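PDB 6D2Y: PbSGBP-B lipoprotein from Prevotella bryantii B14, which probably binds polysaccharides at the surface of the bacterium as part of a glycan-utilization system, and carries a bound magnesium ion. Local coordinates for residues A[139-143]-A[313-317]; A[150-156]-A[183-189]; A[172-178]-A[190-196]. Numbering follows the deposited sequence.

How the contacts relate
Read from the N terminus, the chain first supplies 139-143, the loop half of contact 1, whose partner 313-317 follows only after 169 intervening residues. Within that long loop lie both other contacts. Contact 2 pairs 150-156 with 183-189, and contact 3 pairs 172-178 with 190-196, so their segments alternate and the two closures cross. Contact 2 joins neighbouring strands of one sheet of the IPT/TIG domain; contact 3 packs together two connections between its sheets; contact 1 ties that domain to the glycan-binding domain. They also touch: Ser139 N probably hydrogen-bonds Thr150 O at 2.8 Å, and Phe189 CG packs 3.9 Å from Leu174 CD2.

Contact 1 (A[139-143]-A[313-317])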
loop_
_atom_site.group_PDB
_atom_site.type_symbol
_atom_site.label_atom_id
_atom_site.label_comp_id
_atom_site.label_asym_id
_atom_site.label_seq_id
_atom_site.Cartn_x
_atom_site.Cartn_y
_atom_site.Cartn_z
ATOM N N SER A 139 -3.160 8.852 -1.492
ATOM C CA SER A 139 -4.427 9.084 -0.799
ATOM C C SER A 139 -5.613 8.729 -1.687
ATOM O O SER A 139 -6.519 7.997 -1.275
ATOM C CB SER A 139 -4.516 10.538 -0.343
ATOM O OG SER A 139 -4.499 11.420 -1.451
ATOM N N ASN A 140 -5.625 9.246 -2.914
ATOM C CA ASN A 140 -6.664 8.916 -3.888
ATOM C C ASN A 140 -5.968 8.799 -5.237
ATOM O O ASN A 140 -5.624 9.811 -5.852
ATOM C CB ASN A 140 -7.753 9.982 -3.921
ATOM C CG ASN A 140 -8.838 9.693 -4.955
ATOM O OD1 ASN A 140 -8.784 8.700 -5.680
ATOM N ND2 ASN A 140 -9.836 10.567 -5.015
ATOM N N GLU A 141 -5.768 7.568 -5.697
ATOM C CA GLU A 141 -5.177 7.374 -7.012
ATOM C C GLU A 141 -6.057 7.922 -8.129
ATOM O O GLU A 141 -5.573 8.083 -9.256
ATOM C CB GLU A 141 -4.899 5.890 -7.239
ATOM C CG GLU A 141 -3.978 5.318 -6.181
ATOM C CD GLU A 141 -3.709 3.840 -6.363
ATOM O OE1 GLU A 141 -4.157 3.269 -7.380
ATOM O OE2 GLU A 141 -3.052 3.247 -5.484
ATOM N N TRP A 142 -7.338 8.201 -7.851
ATOM C CA TRP A 142 -8.252 8.798 -8.819
ATOM C C TRP A 142 -8.645 10.225 -8.438
ATOM O O TRP A 142 -9.781 10.649 -8.658
ATOM C CB TRP A 142 -9.480 7.908 -8.988
ATOM C CG TRP A 142 -9.221 6.698 -9.859
ATOM C CD1 TRP A 142 -8.258 5.748 -9.678
ATOM C CD2 TRP A 142 -9.933 6.322 -11.046
ATOM N NE1 TRP A 142 -8.332 4.799 -10.670
ATOM C CE2 TRP A 142 -9.352 5.130 -11.524
ATOM C CE3 TRP A 142 -11.008 6.876 -11.746
ATOM C CZ2 TRP A 142 -9.810 4.485 -12.668
ATOM C CZ3 TRP A 142 -11.456 6.240 -12.876
ATOM C CH2 TRP A 142 -10.861 5.056 -13.329
ATOM N N ALA A 143 -7.691 10.989 -7.920
ATOM C CA ALA A 143 -7.973 12.348 -7.487
ATOM C C ALA A 143 -8.150 13.267 -8.684
ATOM O O ALA A 143 -7.363 13.237 -9.634
ATOM C CB ALA A 143 -6.851 12.868 -6.593
ATOM N N LEU A 313 -5.562 -6.300 -4.146
ATOM C CA LEU A 313 -6.876 -5.785 -4.501
ATOM C C LEU A 313 -6.962 -4.322 -4.086
ATOM O O LEU A 313 -6.621 -3.971 -2.951
ATOM C CB LEU A 313 -7.978 -6.601 -3.824
ATOM C CG LEU A 313 -9.425 -6.201 -4.114
ATOM C CD1 LEU A 313 -9.922 -6.813 -5.419
ATOM C CD2 LEU A 313 -10.319 -6.601 -2.952
ATOM N N LYS A 314 -7.404 -3.468 -5.009
ATOM C CA LYS A 314 -7.511 -2.038 -4.765
ATOM C C LYS A 314 -8.883 -1.544 -5.198
ATOM O O LYS A 314 -9.513 -2.117 -6.091
ATOM C CB LYS A 314 -6.428 -1.245 -5.513
ATOM C CG LYS A 314 -5.109 -1.110 -4.776
ATOM C CD LYS A 314 -4.177 -0.177 -5.532
ATOM C CE LYS A 314 -2.833 -0.051 -4.847
ATOM N NZ LYS A 314 -1.870 0.725 -5.673
ATOM N N PHE A 315 -9.331 -0.468 -4.554
ATOM C CA PHE A 315 -10.587 0.190 -4.884
ATOM C C PHE A 315 -10.607 1.550 -4.201
ATOM O O PHE A 315 -9.904 1.777 -3.214
ATOM C CB PHE A 315 -11.805 -0.646 -4.461
ATOM C CG PHE A 315 -11.901 -0.892 -2.977
ATOM C CD1 PHE A 315 -11.296 -2.000 -2.402
ATOM C CD2 PHE A 315 -12.614 -0.024 -2.159
ATOM C CE1 PHE A 315 -11.390 -2.233 -1.039
ATOM C CE2 PHE A 315 -12.709 -0.251 -0.798
ATOM C CZ PHE A 315 -12.098 -1.357 -0.238
ATOM N N GLU A 316 -11.419 2.452 -4.744
ATOM C CA GLU A 316 -11.672 3.743 -4.124
ATOM C C GLU A 316 -12.966 3.678 -3.323
ATOM O O GLU A 316 -13.925 3.006 -3.712
ATOM C CB GLU A 316 -11.752 4.857 -5.170
ATOM C CG GLU A 316 -10.406 5.470 -5.534
ATOM C CD GLU A 316 -9.571 4.568 -6.426
ATOM O OE1 GLU A 316 -10.129 3.993 -7.380
ATOM O OE2 GLU A 316 -8.354 4.436 -6.177
HETATM N N MSE A 317 -12.985 4.385 -2.197
HETATM C CA MSE A 317 -14.063 4.242 -1.224
HETATM C C MSE A 317 -14.467 5.577 -0.604
HETATM O O MSE A 317 -13.617 6.403 -0.265
HETATM C CB MSE A 317 -13.632 3.254 -0.134
HETATM C CG MSE A 317 -14.619 3.010 1.001
HETATM SE SE MSE A 317 -13.732 1.874 2.315
HETATM C CE MSE A 317 -15.193 1.373 3.469
HETATM O O HOH W 1 -3.554 0.973 -8.573
#
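Two glutamates, one from each domain, come close in a buried interface: Glu141 OE1 and Glu316 OE2 are 4.5 Å apart. The like charges are compensated by basic neighbours. Across the segments, Lys314 NZ donates to Glu141 OE2 at 2.8 Å, a salt bridge, while Arg455 makes salt bridges to both glutamates. A water donates to Glu141 OE1 at 2.7 Å and accepts a weak bond from Lys314 NZ at 3.4 Å.

Segment 139-143 does not extend the sheet as a strand. The nearest CA atoms, Asn140 CA and Glu316 CA, are 7.2 Å apart, and side chains bridge the gap. Residues Asn140 to Ala143 form a type I turn with a weak Ala143 N to Asn140 O bond of 3.2 Å. An Asx turn reinforces it, Asn140 OD1 accepting from Trp142 N at 2.7 Å. The turn directs the CB atoms of both Glu141 and Trp142 toward the strand. Glu316 OE1 lies over one face of the indole, 3.4 Å from Trp142 CD1, and Glu316 CG is 3.6 Å from Asn140 OD1. The Trp142 side chain, whose NE1 hydrogen-bonds Asp218 O, is about 6 Å from the magnesium ion at the nearest atoms, so this junction between the IPT/TIG and glycan-binding domains borders the metal site without supplying a ligand.

Strand 311-318 is flanked by strands 393-398 and 449-458, with backbone bonds from Leu313 to Ile397 and from Lys314 to Arg455. The turn meets this sheet through Thr394, which bonds Glu141 N and Glu316 OE2, and Ser139 links back to Thr150 of strand 148-154.

Contact 2 (A[150-156]-A[183-189])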
loop_
_atom_site.group_PDB
_atom_site.type_symbol
_atom_site.label_atom_id
_atom_site.label_comp_id
_atom_site.label_asym_id
_atom_site.label_seq_id
_atom_site.Cartn_x
_atom_site.Cartn_y
_atom_site.Cartn_z
ATOM N N THR A 150 -1.986 13.226 -1.032
ATOM C CA THR A 150 -0.874 12.882 -0.158
ATOM C C THR A 150 -0.325 11.519 -0.554
ATOM O O THR A 150 -1.092 10.574 -0.767
ATOM C CB THR A 150 -1.298 12.872 1.314
ATOM O OG1 THR A 150 -2.294 11.864 1.520
ATOM C CG2 THR A 150 -1.858 14.227 1.720
ATOM N N ILE A 151 0.998 11.424 -0.657
ATOM C CA ILE A 151 1.686 10.173 -0.956
ATOM C C ILE A 151 2.437 9.753 0.299
ATOM O O ILE A 151 3.279 10.503 0.808
ATOM C CB ILE A 151 2.637 10.319 -2.154
ATOM C CG1 ILE A 151 1.858 10.223 -3.464
ATOM C CG2 ILE A 151 3.713 9.244 -2.120
ATOM C CD1 ILE A 151 2.628 10.715 -4.664
ATOM N N THR A 152 2.129 8.562 0.804
ATOM C CA THR A 152 2.700 8.068 2.048
ATOM C C THR A 152 3.821 7.080 1.760
ATOM O O THR A 152 3.727 6.262 0.841
ATOM C CB THR A 152 1.630 7.401 2.915
ATOM O OG1 THR A 152 0.471 8.243 2.982
ATOM C CG2 THR A 152 2.154 7.158 4.324
ATOM N N GLY A 153 4.886 7.165 2.553
ATOM C CA GLY A 153 6.010 6.264 2.411
ATOM C C GLY A 153 7.087 6.513 3.446
ATOM O O GLY A 153 6.795 6.614 4.642
ATOM N N ASP A 154 8.336 6.616 2.998
ATOM C CA ASP A 154 9.448 6.855 3.905
ATOM C C ASP A 154 10.623 7.405 3.112
ATOM O O ASP A 154 10.715 7.227 1.894
ATOM C CB ASP A 154 9.851 5.578 4.651
ATOM C CG ASP A 154 10.545 5.867 5.968
ATOM O OD1 ASP A 154 11.031 7.004 6.145
ATOM O OD2 ASP A 154 10.607 4.961 6.824
ATOM N N TYR A 155 11.520 8.083 3.832
ATOM C CA TYR A 155 12.753 8.633 3.264
ATOM C C TYR A 155 12.462 9.619 2.132
ATOM O O TYR A 155 13.132 9.621 1.097
ATOM C CB TYR A 155 13.692 7.517 2.800
ATOM C CG TYR A 155 14.075 6.569 3.914
ATOM C CD1 TYR A 155 13.602 5.262 3.938
ATOM C CD2 TYR A 155 14.903 6.984 4.950
ATOM C CE1 TYR A 155 13.947 4.396 4.961
ATOM C CE2 TYR A 155 15.251 6.126 5.975
ATOM C CZ TYR A 155 14.771 4.834 5.976
ATOM O OH TYR A 155 15.119 3.980 6.997
ATOM N N PHE A 156 11.452 10.465 2.333
ATOM C CA PHE A 156 11.187 11.597 1.446
ATOM C C PHE A 156 11.973 12.782 1.990
ATOM O O PHE A 156 11.487 13.555 2.815
ATOM C CB PHE A 156 9.697 11.903 1.371
ATOM C CG PHE A 156 8.869 10.781 0.815
ATOM C CD1 PHE A 156 9.362 9.965 -0.189
ATOM C CD2 PHE A 156 7.590 10.548 1.298
ATOM C CE1 PHE A 156 8.595 8.934 -0.700
ATOM C CE2 PHE A 156 6.820 9.520 0.792
ATOM C CZ PHE A 156 7.323 8.710 -0.208
ATOM N N GLU A 183 7.312 15.938 4.064
ATOM C CA GLU A 183 7.814 15.339 5.290
ATOM C C GLU A 183 8.523 14.033 4.958
ATOM O O GLU A 183 8.467 13.537 3.830
ATOM C CB GLU A 183 6.678 15.092 6.288
ATOM C CG GLU A 183 5.821 16.310 6.583
ATOM C CD GLU A 183 4.553 15.955 7.340
ATOM O OE1 GLU A 183 4.497 14.856 7.931
ATOM O OE2 GLU A 183 3.611 16.776 7.341
ATOM N N LYS A 184 9.189 13.470 5.967
ATOM C CA LYS A 184 9.943 12.241 5.750
ATOM C C LYS A 184 9.038 11.110 5.278
ATOM O O LYS A 184 9.442 10.289 4.446
ATOM C CB LYS A 184 10.684 11.848 7.028
ATOM C CG LYS A 184 11.459 10.540 6.920
ATOM C CD LYS A 184 12.373 10.333 8.119
ATOM C CE LYS A 184 13.063 8.982 8.055
ATOM N NZ LYS A 184 12.097 7.858 8.201
ATOM N N THR A 185 7.801 11.060 5.779
ATOM C CA THR A 185 6.885 9.976 5.451
ATOM C C THR A 185 5.767 10.367 4.496
ATOM O O THR A 185 5.129 9.475 3.930
ATOM C CB THR A 185 6.246 9.404 6.724
ATOM O OG1 THR A 185 5.788 10.475 7.557
ATOM C CG2 THR A 185 7.248 8.563 7.494
ATOM N N LYS A 186 5.503 11.659 4.308
ATOM C CA LYS A 186 4.362 12.085 3.512
ATOM C C LYS A 186 4.741 13.255 2.619
ATOM O O LYS A 186 5.417 14.191 3.057
ATOM C CB LYS A 186 3.168 12.474 4.400
ATOM C CG LYS A 186 2.707 11.373 5.350
ATOM C CD LYS A 186 1.231 11.505 5.702
ATOM C CE LYS A 186 0.731 10.273 6.450
ATOM N NZ LYS A 186 -0.122 9.392 5.600
ATOM N N ILE A 187 4.297 13.189 1.366
ATOM C CA ILE A 187 4.401 14.283 0.407
ATOM C C ILE A 187 2.989 14.745 0.082
ATOM O O ILE A 187 2.123 13.923 -0.236
ATOM C CB ILE A 187 5.136 13.850 -0.874
ATOM C CG1 ILE A 187 6.557 13.386 -0.558
ATOM C CG2 ILE A 187 5.147 14.984 -1.890
ATOM C CD1 ILE A 187 7.235 12.696 -1.724
ATOM N N THR A 188 2.756 16.053 0.152
ATOM C CA THR A 188 1.438 16.623 -0.090
ATOM C C THR A 188 1.513 17.592 -1.262
ATOM O O THR A 188 2.381 18.473 -1.289
ATOM C CB THR A 188 0.911 17.339 1.154
ATOM O OG1 THR A 188 0.971 16.451 2.276
ATOM C CG2 THR A 188 -0.529 17.775 0.945
ATOM N N PHE A 189 0.606 17.433 -2.225
ATOM C CA PHE A 189 0.583 18.308 -3.387
ATOM C C PHE A 189 -0.848 18.480 -3.875
ATOM O O PHE A 189 -1.737 17.688 -3.554
ATOM C CB PHE A 189 1.476 17.776 -4.519
ATOM C CG PHE A 189 0.963 16.515 -5.171
ATOM C CD1 PHE A 189 1.205 15.273 -4.603
ATOM C CD2 PHE A 189 0.247 16.573 -6.357
ATOM C CE1 PHE A 189 0.743 14.114 -5.204
ATOM C CE2 PHE A 189 -0.222 15.416 -6.962
ATOM C CZ PHE A 189 0.027 14.187 -6.386
#
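Two neighbouring antiparallel strands of the Ig-like IPT/TIG domain meet here, their axes 4.6 Å apart at 171°. Backbone bonds set the register. Ile151 and Ile187 form the hydrogen-bonded pair (Ile151 N to Ile187 O 2.8 Å, Ile187 N to Ile151 O 2.9 Å), flanked by the non-hydrogen-bonded pairs Thr150-Thr188 and Thr152-Lys186. Beyond these bridges, Gly153 N reaches Thr185 O at 2.7 Å and Phe156 N reaches Lys184 O at 2.9 Å. A CB on Gly153 would fall 2.7 Å from Phe156 CZ.

Polar side chains add further links. Lys186 NZ donates to Thr152 OG1 at 2.9 Å, and Lys184 NZ makes a very short 2.5 Å salt bridge to Asp154 OD1 while resting over the Tyr155 ring in a cation-pi contact.

Apolar packing occupies the face bearing Ile151 and Ile187. Ile151 CD1 lies 3.9 Å from Phe189 CE1, and Ile187 CD1 sits 3.7 Å from the Phe156 ring centroid, 15° off its normal.

Contact 3 (A[172-178]-A[190-196]); sequences YTLPREA and TMPEDMP
Build 172-178 as an extended start (Tyr172 phi/psi -112/135, Thr173 -127/131) that continues through Leu174 and Pro175 near -63/130 and then coils, with Arg176 to Ala178 helical near -65/-29; Ala178 N bonds back to Pro175 O at 3.0 Å. Segment 190-196 is irregular: Met191 and Pro192 are extended, Glu193 turns at -78/-19, Asp194 is at -131/36, and Met195 and Pro196 are extended again. The segments run in opposite directions, Ala178 facing Thr190 (CA-CA 5.2 Å) and Tyr172 facing Pro196 (CA-CA 7.4 Å). One backbone bond joins them, Thr190 N to Ala178 O at 2.8 Å and 167°.

The main bump is the Pro192 ring. Pro192 CG enters a hollow lined by Tyr172 OH (3.3 Å), Leu174 CD1 (3.6 Å), Ala178 CB (4.3 Å) and Pro175 CD (4.5 Å). In the Ig-like sandwich of this E-set domain, both segments hold crossings between the two sheets: 172-178 leads from the weakly bonded strand 172-173 to strand 179-182, while the other segment leads from the end of strand 186-190 toward strand 200-205.

With chi1 t and chi2 80°, the Tyr172 ring turns one face to Met195 CA and the Pro196 ring. Pro196 CD makes a CH-pi contact 3.7 Å from the Tyr172 ring centroid, 23° off the normal, and Met195 CA is 4.1 Å from Tyr172 CZ. Tyr172 OH is buried without a polar partner. Leu174, chi1 t and chi2 p, brings CD1 to 4.3 Å from Met195 CE, where both side chains also touch Phe189.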
loop_
_atom_site.group_PDB
_atom_site.type_symbol
_atom_site.label_atom_id
_atom_site.label_comp_id
_atom_site.label_asym_id
_atom_site.label_seq_id
_atom_site.Cartn_x
_atom_site.Cartn_y
_atom_site.Cartn_z
ATOM N N TYR A 172 7.054 14.293 -18.176
ATOM C CA TYR A 172 6.349 15.137 -17.224
ATOM C C TYR A 172 7.056 15.143 -15.876
ATOM O O TYR A 172 7.456 14.092 -15.366
ATOM C CB TYR A 172 4.903 14.676 -17.041
ATOM C CG TYR A 172 4.122 15.524 -16.065
ATOM C CD1 TYR A 172 3.582 16.745 -16.452
ATOM C CD2 TYR A 172 3.929 15.110 -14.753
ATOM C CE1 TYR A 172 2.870 17.525 -15.562
ATOM C CE2 TYR A 172 3.216 15.884 -13.856
ATOM C CZ TYR A 172 2.691 17.090 -14.266
ATOM O OH TYR A 172 1.982 17.866 -13.378
ATOM N N THR A 173 7.193 16.337 -15.302
ATOM C CA THR A 173 7.702 16.514 -13.950
ATOM C C THR A 173 6.709 17.360 -13.170
ATOM O O THR A 173 6.268 18.407 -13.655
ATOM C CB THR A 173 9.081 17.182 -13.948
ATOM O OG1 THR A 173 10.008 16.374 -14.686
ATOM C CG2 THR A 173 9.591 17.345 -12.521
ATOM N N LEU A 174 6.351 16.902 -11.978
ATOM C CA LEU A 174 5.400 17.625 -11.147
ATOM C C LEU A 174 5.979 18.984 -10.767
ATOM O O LEU A 174 7.077 19.041 -10.193
ATOM C CB LEU A 174 5.067 16.823 -9.891
ATOM C CG LEU A 174 4.048 17.440 -8.930
ATOM C CD1 LEU A 174 2.675 17.528 -9.577
ATOM C CD2 LEU A 174 3.981 16.647 -7.635
ATOM N N PRO A 175 5.299 20.088 -11.078
ATOM C CA PRO A 175 5.829 21.405 -10.705
ATOM C C PRO A 175 5.941 21.539 -9.194
ATOM O O PRO A 175 5.072 21.087 -8.445
ATOM C CB PRO A 175 4.798 22.383 -11.283
ATOM C CG PRO A 175 4.068 21.600 -12.338
ATOM C CD PRO A 175 4.043 20.188 -11.841
ATOM N N ARG A 176 7.037 22.157 -8.750
ATOM C CA ARG A 176 7.271 22.312 -7.319
ATOM C C ARG A 176 6.193 23.169 -6.664
ATOM O O ARG A 176 5.850 22.948 -5.496
ATOM C CB ARG A 176 8.662 22.905 -7.082
ATOM C CG ARG A 176 8.826 23.680 -5.781
ATOM C CD ARG A 176 9.053 22.758 -4.588
ATOM N NE ARG A 176 9.940 21.640 -4.902
ATOM C CZ ARG A 176 10.738 21.048 -4.019
ATOM N NH1 ARG A 176 10.770 21.471 -2.762
ATOM N NH2 ARG A 176 11.508 20.033 -4.392
ATOM N N GLU A 177 5.630 24.131 -7.401
ATOM C CA GLU A 177 4.574 24.968 -6.838
ATOM C C GLU A 177 3.343 24.148 -6.479
ATOM O O GLU A 177 2.594 24.523 -5.570
ATOM C CB GLU A 177 4.198 26.079 -7.819
ATOM C CG GLU A 177 4.115 25.642 -9.276
ATOM C CD GLU A 177 5.447 25.735 -10.003
ATOM O OE1 GLU A 177 5.485 26.342 -11.095
ATOM O OE2 GLU A 177 6.451 25.200 -9.489
ATOM N N ALA A 178 3.119 23.027 -7.174
ATOM C CA ALA A 178 2.003 22.152 -6.831
ATOM C C ALA A 178 2.222 21.466 -5.490
ATOM O O ALA A 178 1.252 21.115 -4.809
ATOM C CB ALA A 178 1.794 21.113 -7.931
ATOM N N THR A 190 -1.059 19.539 -4.651
ATOM C CA THR A 190 -2.344 19.815 -5.279
ATOM C C THR A 190 -2.303 19.306 -6.715
ATOM O O THR A 190 -1.467 19.750 -7.510
ATOM C CB THR A 190 -2.664 21.311 -5.239
ATOM O OG1 THR A 190 -2.689 21.768 -3.881
ATOM C CG2 THR A 190 -4.024 21.579 -5.865
HETATM N N MSE A 191 -3.203 18.380 -7.039
HETATM C CA MSE A 191 -3.223 17.688 -8.330
HETATM C C MSE A 191 -3.376 18.657 -9.501
HETATM O O MSE A 191 -4.397 19.329 -9.616
HETATM C CB MSE A 191 -4.360 16.669 -8.340
HETATM C CG MSE A 191 -4.675 16.021 -9.682
HETATM SE SE MSE A 191 -3.110 15.157 -10.440
HETATM C CE MSE A 191 -2.832 13.787 -9.085
ATOM N N PRO A 192 -2.370 18.727 -10.373
ATOM C CA PRO A 192 -2.500 19.547 -11.584
ATOM C C PRO A 192 -3.595 19.018 -12.497
ATOM O O PRO A 192 -4.118 17.913 -12.335
ATOM C CB PRO A 192 -1.122 19.444 -12.246
ATOM C CG PRO A 192 -0.202 19.018 -11.160
ATOM C CD PRO A 192 -1.013 18.177 -10.221
ATOM N N GLU A 193 -3.946 19.839 -13.484
ATOM C CA GLU A 193 -4.998 19.467 -14.418
ATOM C C GLU A 193 -4.529 18.471 -15.468
ATOM O O GLU A 193 -5.366 17.796 -16.076
ATOM C CB GLU A 193 -5.552 20.711 -15.116
ATOM C CG GLU A 193 -6.528 21.520 -14.277
ATOM C CD GLU A 193 -7.943 21.486 -14.827
ATOM O OE1 GLU A 193 -8.316 20.475 -15.459
ATOM O OE2 GLU A 193 -8.684 22.472 -14.628
ATOM N N ASP A 194 -3.222 18.348 -15.689
ATOM C CA ASP A 194 -2.703 17.644 -16.855
ATOM C C ASP A 194 -1.629 16.634 -16.475
ATOM O O ASP A 194 -0.668 16.423 -17.221
ATOM C CB ASP A 194 -2.159 18.637 -17.879
ATOM C CG ASP A 194 -0.964 19.416 -17.356
ATOM O OD1 ASP A 194 -0.897 19.655 -16.131
ATOM O OD2 ASP A 194 -0.090 19.789 -18.168
HETATM N N MSE A 195 -1.760 15.981 -15.325
HETATM C CA MSE A 195 -0.787 14.949 -14.991
HETATM C C MSE A 195 -1.119 13.710 -15.819
HETATM O O MSE A 195 -2.280 13.304 -15.892
HETATM C CB MSE A 195 -0.770 14.625 -13.490
HETATM C CG MSE A 195 -0.090 13.298 -13.170
HETATM SE SE MSE A 195 -0.307 12.656 -11.338
HETATM C CE MSE A 195 1.082 13.671 -10.454
ATOM N N PRO A 196 -0.104 13.142 -16.469
ATOM C CA PRO A 196 -0.335 11.985 -17.341
ATOM C C PRO A 196 -0.969 10.823 -16.596
ATOM O O PRO A 196 -0.593 10.497 -15.468
ATOM C CB PRO A 196 1.071 11.632 -17.836
ATOM C CG PRO A 196 1.824 12.914 -17.750
ATOM C CD PRO A 196 1.282 13.632 -16.549
#